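Local coordinates for protein glycoside hydrolase family 61 (Trichoderma reesei QM6a, PDB 5O2X) that probably cleaves cellulose chains oxidatively at a copper centre, as a lytic polysaccharide monooxygenase of Auxiliary Activity family 9, at residues Ile75-Val80 against Tyr153-Glu158; Ile30-Thr35 against Gln176-Ala181. All coordinates share one frame; numbering follows the deposited sequence.

Contact 1 (Ile75-Val80 against Tyr153-Glu158); sequences ILFQWV and YVLRHE. With NAG (2-acetamido-2-deoxy-beta-D-glucopyranose), chain C; MAN (alpha-D-mannopyranose), chain N; MAN (alpha-D-mannopyranose), chain M.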
loop_
_atom_site.group_PDB
_atom_site.type_symbol
_atom_site.label_atom_id
_atom_site.label_comp_id
_atom_site.label_asym_id
_atom_site.label_seq_id
_atom_site.Cartn_x
_atom_site.Cartn_y
_atom_site.Cartn_z
ATOM N N ILE A 75 -10.643 -4.882 -1.274
ATOM C CA ILE A 75 -9.439 -5.398 -1.939
ATOM C C ILE A 75 -8.563 -6.029 -0.863
ATOM O O ILE A 75 -8.220 -5.392 0.136
ATOM C CB ILE A 75 -8.683 -4.263 -2.649
ATOM C CG1 ILE A 75 -9.601 -3.618 -3.705
ATOM C CG2 ILE A 75 -7.393 -4.824 -3.275
ATOM C CD1 ILE A 75 -8.959 -2.519 -4.502
ATOM N N LEU A 76 -8.231 -7.287 -1.090
ATOM C CA LEU A 76 -7.327 -8.063 -0.247
ATOM C C LEU A 76 -5.956 -8.072 -0.888
ATOM O O LEU A 76 -5.807 -8.392 -2.078
ATOM C CB LEU A 76 -7.897 -9.488 -0.068
ATOM C CG LEU A 76 -7.010 -10.439 0.736
ATOM C CD1 LEU A 76 -7.875 -11.402 1.471
ATOM C CD2 LEU A 76 -5.996 -11.168 -0.177
ATOM N N PHE A 77 -4.941 -7.720 -0.096
ATOM C CA PHE A 77 -3.541 -7.758 -0.506
ATOM C C PHE A 77 -2.894 -9.002 0.095
ATOM O O PHE A 77 -2.997 -9.218 1.297
ATOM C CB PHE A 77 -2.788 -6.546 0.011
ATOM C CG PHE A 77 -3.352 -5.235 -0.437
ATOM C CD1 PHE A 77 -3.087 -4.696 -1.689
ATOM C CD2 PHE A 77 -4.177 -4.542 0.434
ATOM C CE1 PHE A 77 -3.635 -3.487 -2.053
ATOM C CE2 PHE A 77 -4.702 -3.330 0.106
ATOM C CZ PHE A 77 -4.441 -2.793 -1.132
ATOM N N GLN A 78 -2.209 -9.793 -0.738
ATOM C CA GLN A 78 -1.523 -11.017 -0.292
ATOM C C GLN A 78 -0.020 -10.819 -0.338
ATOM O O GLN A 78 0.560 -10.738 -1.431
ATOM C CB GLN A 78 -1.912 -12.172 -1.185
ATOM C CG GLN A 78 -1.220 -13.500 -0.832
ATOM C CD GLN A 78 -1.772 -14.061 0.452
ATOM O OE1 GLN A 78 -2.943 -14.483 0.495
ATOM N NE2 GLN A 78 -0.970 -14.050 1.521
ATOM N N TRP A 79 0.615 -10.758 0.831
ATOM C CA TRP A 79 2.075 -10.637 0.951
ATOM C C TRP A 79 2.715 -12.027 1.027
ATOM O O TRP A 79 2.155 -12.942 1.655
ATOM C CB TRP A 79 2.418 -9.834 2.188
ATOM C CG TRP A 79 2.146 -8.370 2.076
ATOM C CD1 TRP A 79 0.970 -7.710 2.284
ATOM C CD2 TRP A 79 3.099 -7.357 1.688
ATOM N NE1 TRP A 79 1.150 -6.369 2.060
ATOM C CE2 TRP A 79 2.443 -6.125 1.708
ATOM C CE3 TRP A 79 4.463 -7.384 1.360
ATOM C CZ2 TRP A 79 3.100 -4.933 1.399
ATOM C CZ3 TRP A 79 5.110 -6.219 1.066
ATOM C CH2 TRP A 79 4.440 -4.992 1.084
ATOM N N VAL A 80 3.900 -12.115 0.472
ATOM C CA VAL A 80 4.753 -13.292 0.586
ATOM C C VAL A 80 6.194 -12.848 0.821
ATOM O O VAL A 80 6.581 -11.750 0.413
ATOM C CB VAL A 80 4.670 -14.155 -0.700
ATOM C CG1 VAL A 80 3.289 -14.729 -0.870
ATOM C CG2 VAL A 80 5.106 -13.414 -1.937
ATOM N N TYR A 153 -7.321 5.488 -10.489
ATOM C CA TYR A 153 -6.522 5.797 -9.334
ATOM C C TYR A 153 -5.373 4.818 -9.176
ATOM O O TYR A 153 -5.530 3.618 -9.425
ATOM C CB TYR A 153 -7.331 5.699 -8.038
ATOM C CG TYR A 153 -8.519 6.649 -7.956
ATOM C CD1 TYR A 153 -9.755 6.309 -8.511
ATOM C CD2 TYR A 153 -8.432 7.863 -7.294
ATOM C CE1 TYR A 153 -10.855 7.189 -8.473
ATOM C CE2 TYR A 153 -9.521 8.744 -7.235
ATOM C CZ TYR A 153 -10.730 8.368 -7.797
ATOM O OH TYR A 153 -11.788 9.263 -7.716
ATOM N N VAL A 154 -4.237 5.326 -8.699
ATOM C CA VAL A 154 -3.193 4.462 -8.160
ATOM C C VAL A 154 -3.544 4.214 -6.684
ATOM O O VAL A 154 -3.723 5.152 -5.905
ATOM C CB VAL A 154 -1.813 5.077 -8.296
ATOM C CG1 VAL A 154 -0.768 4.246 -7.553
ATOM C CG2 VAL A 154 -1.417 5.160 -9.763
ATOM N N LEU A 155 -3.593 2.928 -6.342
ATOM C CA LEU A 155 -3.765 2.439 -4.974
ATOM C C LEU A 155 -2.353 2.120 -4.457
ATOM O O LEU A 155 -1.680 1.259 -5.023
ATOM C CB LEU A 155 -4.669 1.219 -4.993
ATOM C CG LEU A 155 -4.781 0.346 -3.780
ATOM C CD1 LEU A 155 -5.314 1.127 -2.643
ATOM C CD2 LEU A 155 -5.647 -0.869 -4.093
ATOM N N ARG A 156 -1.929 2.826 -3.424
ATOM C CA ARG A 156 -0.613 2.683 -2.827
ATOM C C ARG A 156 -0.801 2.090 -1.454
ATOM O O ARG A 156 -1.235 2.758 -0.518
ATOM C CB ARG A 156 0.091 4.040 -2.769
ATOM C CG ARG A 156 1.487 4.023 -2.181
ATOM C CD ARG A 156 2.036 5.435 -2.030
ATOM N NE ARG A 156 3.396 5.490 -1.499
ATOM C CZ ARG A 156 3.722 5.294 -0.230
ATOM N NH1 ARG A 156 2.767 5.119 0.680
ATOM N NH2 ARG A 156 4.990 5.257 0.148
ATOM N N HIS A 157 -0.468 0.788 -1.349
ATOM C CA HIS A 157 -0.538 0.032 -0.090
ATOM C C HIS A 157 0.851 -0.038 0.508
ATOM O O HIS A 157 1.834 -0.161 -0.229
ATOM C CB HIS A 157 -1.044 -1.373 -0.446
ATOM C CG HIS A 157 -1.006 -2.338 0.686
ATOM N ND1 HIS A 157 -1.840 -2.321 1.770
ATOM C CD2 HIS A 157 -0.163 -3.375 0.942
ATOM C CE1 HIS A 157 -1.540 -3.311 2.595
ATOM N NE2 HIS A 157 -0.521 -3.980 2.114
ATOM N N GLU A 158 0.987 0.045 1.824
ATOM C CA GLU A 158 2.328 0.101 2.383
ATOM C C GLU A 158 2.336 -0.476 3.788
ATOM O O GLU A 158 1.520 -0.137 4.641
ATOM C CB GLU A 158 2.765 1.568 2.434
ATOM C CG GLU A 158 4.154 1.846 2.962
ATOM C CD GLU A 158 4.471 3.324 2.902
ATOM O OE1 GLU A 158 3.535 4.127 3.182
ATOM O OE2 GLU A 158 5.606 3.696 2.533
HETATM C C1 NAG C . -1.585 -18.462 2.699
HETATM C C2 NAG C . -2.294 -19.555 1.956
HETATM C C3 NAG C . -1.270 -20.270 1.078
HETATM C C4 NAG C . -0.566 -19.317 0.155
HETATM C C5 NAG C . -0.033 -18.111 0.915
HETATM C C6 NAG C . 0.403 -17.008 -0.004
HETATM C C7 NAG C . -4.107 -21.025 2.640
HETATM C C8 NAG C . -4.618 -21.968 3.683
HETATM N N2 NAG C . -2.922 -20.473 2.874
HETATM O O3 NAG C . -1.871 -21.327 0.313
HETATM O O4 NAG C . 0.533 -19.958 -0.525
HETATM O O5 NAG C . -1.089 -17.536 1.741
HETATM O O6 NAG C . -0.632 -16.624 -0.896
HETATM O O7 NAG C . -4.768 -20.747 1.626
HETATM C C1 MAN N . -13.201 -12.319 0.462
HETATM C C2 MAN N . -13.057 -11.741 -0.937
HETATM C C3 MAN N . -11.950 -10.662 -0.948
HETATM C C4 MAN N . -12.267 -9.616 0.098
HETATM C C5 MAN N . -12.380 -10.310 1.451
HETATM C C6 MAN N . -12.768 -9.374 2.559
HETATM O O2 MAN N . -14.271 -11.166 -1.378
HETATM O O3 MAN N . -11.853 -10.108 -2.256
HETATM O O4 MAN N . -11.228 -8.648 0.109
HETATM O O5 MAN N . -13.384 -11.307 1.431
HETATM O O6 MAN N . -13.955 -8.620 2.197
HETATM C C1 MAN M . -5.963 -15.509 3.412
HETATM C C2 MAN M . -5.678 -15.773 1.960
HETATM C C3 MAN M . -6.681 -16.739 1.370
HETATM C C4 MAN M . -6.813 -17.990 2.200
HETATM C C5 MAN M . -7.025 -17.631 3.666
HETATM C C6 MAN M . -6.975 -18.835 4.574
HETATM O O2 MAN M . -4.360 -16.325 1.886
HETATM O O3 MAN M . -6.313 -17.090 0.028
HETATM O O4 MAN M . -7.941 -18.741 1.727
HETATM O O5 MAN M . -6.050 -16.708 4.143
HETATM O O6 MAN M . -7.350 -18.483 5.907
#
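The rings of F77 and H157 lie face to face, their centroids 3.9 Å apart and their planes only 15° from parallel. The imidazole covers one face of the phenyl ring, CG sitting over its centre, while I75 CG2 leans on the opposite face toward the rim. The two side chains run past one another from opposite strands, so each ring also meets the other's methylene: H157 CB stands 3.9 Å from the F77 centroid in a CH-pi contact. At the edge of the stacked imidazole comes the indole of W79, whose NE1 donates to H157 NE2 over 2.9 Å. That bond is nearly straight and runs within the planes of both rings. H157 reaches this place because its CG is anti to the backbone N (chi1 172°). On its other nitrogen, ND1 is hydrogen-bonded to D92 OD1, and with both nitrogens engaged the buried imidazole is fixed in rotation; NE2 acts as the acceptor, which is consistent with a proton on ND1, and the carboxylate of D92 would probably favour that form. Beyond the stack, L155 CD2 closes the apolar end, meeting F77 CZ at the ring edge and I75 CD1 tip to tip, each at 3.7 Å. This is sheet-to-sheet packing in the core of a beta-sandwich, the fold of family 9 monooxygenases, with an aromatic cluster bridging the layers. The axes of segments 75-80 and 153-158 approach to 10.1 Å and their directions differ by 46°. Strand 74-80 runs between 3-9 and 139-143 in one sheet, its outward Q78 accepting a hydrogen bond from a glycan mannose; strand 151-161 runs between 90-96 and 172-183 in the other.

Contact 2 (Ile30-Thr35 against Gln176-Ala181); sequences IVVGWT and QCFNIA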
loop_
_atom_site.group_PDB
_atom_site.type_symbol
_atom_site.label_atom_id
_atom_site.label_comp_id
_atom_site.label_asym_id
_atom_site.label_seq_id
_atom_site.Cartn_x
_atom_site.Cartn_y
_atom_site.Cartn_z
ATOM N N ILE A 30 1.681 -8.239 -18.475
ATOM C CA ILE A 30 1.062 -6.985 -18.062
ATOM C C ILE A 30 0.171 -7.286 -16.865
ATOM O O ILE A 30 -0.733 -8.139 -16.945
ATOM C CB ILE A 30 0.281 -6.378 -19.213
ATOM C CG1 ILE A 30 1.220 -6.012 -20.359
ATOM C CG2 ILE A 30 -0.513 -5.171 -18.701
ATOM C CD1 ILE A 30 0.504 -5.600 -21.620
ATOM N N VAL A 31 0.398 -6.547 -15.780
ATOM C CA VAL A 31 -0.312 -6.776 -14.517
ATOM C C VAL A 31 -0.738 -5.443 -13.927
ATOM O O VAL A 31 -0.345 -4.373 -14.409
ATOM C CB VAL A 31 0.546 -7.569 -13.510
ATOM C CG1 VAL A 31 0.779 -8.986 -13.994
ATOM C CG2 VAL A 31 1.865 -6.885 -13.217
ATOM N N VAL A 32 -1.563 -5.523 -12.863
ATOM C CA VAL A 32 -2.078 -4.317 -12.222
ATOM C C VAL A 32 -1.110 -3.703 -11.256
ATOM O O VAL A 32 -1.290 -2.554 -10.856
ATOM C CB VAL A 32 -3.429 -4.610 -11.537
ATOM C CG1 VAL A 32 -4.460 -5.048 -12.534
ATOM C CG2 VAL A 32 -3.297 -5.595 -10.407
ATOM N N GLY A 33 -0.066 -4.443 -10.837
ATOM C CA GLY A 33 0.961 -3.919 -9.955
ATOM C C GLY A 33 2.069 -3.251 -10.727
ATOM O O GLY A 33 2.461 -3.724 -11.803
ATOM N N TRP A 34 2.583 -2.134 -10.193
ATOM C CA TRP A 34 3.672 -1.417 -10.864
ATOM C C TRP A 34 4.946 -2.262 -10.922
ATOM O O TRP A 34 5.231 -3.089 -10.063
ATOM C CB TRP A 34 3.925 -0.102 -10.150
ATOM C CG TRP A 34 2.881 0.963 -10.458
ATOM C CD1 TRP A 34 1.529 0.796 -10.542
ATOM C CD2 TRP A 34 3.160 2.319 -10.809
ATOM N NE1 TRP A 34 0.946 1.989 -10.922
ATOM C CE2 TRP A 34 1.924 2.929 -11.127
ATOM C CE3 TRP A 34 4.336 3.062 -10.973
ATOM C CZ2 TRP A 34 1.824 4.232 -11.594
ATOM C CZ3 TRP A 34 4.217 4.363 -11.421
ATOM C CH2 TRP A 34 2.994 4.926 -11.743
ATOM N N THR A 35 5.719 -2.021 -11.980
ATOM C CA THR A 35 7.047 -2.628 -12.070
ATOM C C THR A 35 7.990 -1.905 -11.125
ATOM O O THR A 35 7.986 -0.682 -11.114
ATOM C CB THR A 35 7.556 -2.505 -13.506
ATOM O OG1 THR A 35 6.633 -3.199 -14.365
ATOM C CG2 THR A 35 8.960 -3.057 -13.683
ATOM N N GLN A 176 3.625 -0.507 -2.329
ATOM C CA GLN A 176 3.231 -1.342 -3.472
ATOM C C GLN A 176 2.052 -0.626 -4.151
ATOM O O GLN A 176 1.024 -0.396 -3.511
ATOM C CB GLN A 176 2.778 -2.722 -2.976
ATOM C CG GLN A 176 3.849 -3.528 -2.240
ATOM C CD GLN A 176 4.772 -4.232 -3.179
ATOM O OE1 GLN A 176 4.577 -5.417 -3.508
ATOM N NE2 GLN A 176 5.792 -3.534 -3.659
ATOM N N CYS A 177 2.237 -0.284 -5.419
ATOM C CA CYS A 177 1.216 0.448 -6.167
ATOM C C CYS A 177 0.488 -0.434 -7.160
ATOM O O CYS A 177 1.081 -1.341 -7.789
ATOM C CB CYS A 177 1.858 1.592 -6.960
ATOM S SG CYS A 177 2.427 2.910 -5.859
ATOM N N PHE A 178 -0.797 -0.128 -7.355
ATOM C CA PHE A 178 -1.689 -0.851 -8.238
ATOM C C PHE A 178 -2.582 0.138 -8.991
ATOM O O PHE A 178 -2.956 1.164 -8.433
ATOM C CB PHE A 178 -2.626 -1.777 -7.436
ATOM C CG PHE A 178 -1.849 -2.758 -6.588
ATOM C CD1 PHE A 178 -1.407 -3.957 -7.146
ATOM C CD2 PHE A 178 -1.467 -2.446 -5.304
ATOM C CE1 PHE A 178 -0.581 -4.799 -6.439
ATOM C CE2 PHE A 178 -0.649 -3.323 -4.581
ATOM C CZ PHE A 178 -0.225 -4.478 -5.164
ATOM N N ASN A 179 -2.926 -0.198 -10.228
ATOM C CA ASN A 179 -3.869 0.632 -10.990
ATOM C C ASN A 179 -5.289 0.097 -10.870
ATOM O O ASN A 179 -5.533 -1.071 -11.195
ATOM C CB ASN A 179 -3.514 0.627 -12.486
ATOM C CG ASN A 179 -2.239 1.326 -12.815
ATOM O OD1 ASN A 179 -1.656 2.079 -12.031
ATOM N ND2 ASN A 179 -1.826 1.111 -14.077
ATOM N N ILE A 180 -6.211 0.976 -10.476
ATOM C CA ILE A 180 -7.619 0.636 -10.458
ATOM C C ILE A 180 -8.430 1.659 -11.269
ATOM O O ILE A 180 -8.053 2.833 -11.387
ATOM C CB ILE A 180 -8.172 0.458 -9.009
ATOM C CG1 ILE A 180 -8.171 1.743 -8.221
ATOM C CG2 ILE A 180 -7.438 -0.645 -8.309
ATOM C CD1 ILE A 180 -8.832 1.655 -6.864
ATOM N N ALA A 181 -9.568 1.195 -11.767
ATOM C CA ALA A 181 -10.546 2.052 -12.456
ATOM C C ALA A 181 -11.832 1.884 -11.679
ATOM O O ALA A 181 -12.384 0.787 -11.639
ATOM C CB ALA A 181 -10.712 1.596 -13.902
#
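A single beta bridge pairs G33 with F178, their CA atoms 4.4 Å apart, and two backbone bonds flank it, N179 N to V32 O and W34 N to C177 O, each 2.9 Å long. The loop thus borrows a strand edge for one step, and the CA-H groups of F178 and G33 add close contacts to the same two carbonyl oxygens. Glycine suits the bridge: F178 CD1 comes within 3.7 Å of G33 CA, and a side chain there would be tight against the phenyl ring. W34 carries the side-chain contact. Its CG lies anti to the carbonyl carbon (chi1 -76°), which lays the indole over C177, whose CB sits 3.8 Å from the centroid of the five-membered ring in a CH-pi contact. At the edge, W34 NE1 donates to N179 OD1 over 2.8 Å, with the indole and amide planes almost perpendicular and the N-H arriving from above the carbonyl plane. The other end of that amide is held too, ND2 bonding to G65 O, so the flat group is fixed in rotation. A leucine in place of W34 would probably leave N179 OD1 without its indole donor and strip the C177 methylene of its indole cover. On the other side of the loop, V32 CG2 touches F178 CD1 at 4.1 Å. The cysteine continues into a disulfide with C56, covalently tying strand 172-183 to helix 53-56. Within its sheet that strand pairs with 151-161 and 67-70; V154 of strand 151-161 packs against W34, C177 and N179, while F178 meets I4 and I7 of strand 3-9, and V32 meets I7.

The centres of contacts 1 and 2 are about 9 Å apart, and the two meet through neighbouring strands of one sheet: 151-161, which supplies 153-158, pairs antiparallel with 172-183, which supplies 176-181. Backbone hydrogen bonds join L155 to F178 and H157 to Q176. Along the chain the order is 30-35, 75-80, 153-158, 176-181, so contact 1 falls wholly within the span that contact 2 closes. Contact 1 joins the two sheets through the core, whereas contact 2 bridges a long loop to strand 172-183. Together they illustrate how a beta-sandwich unites distant sequence; the side chain of W79 lies about 9 Å from the copper ion.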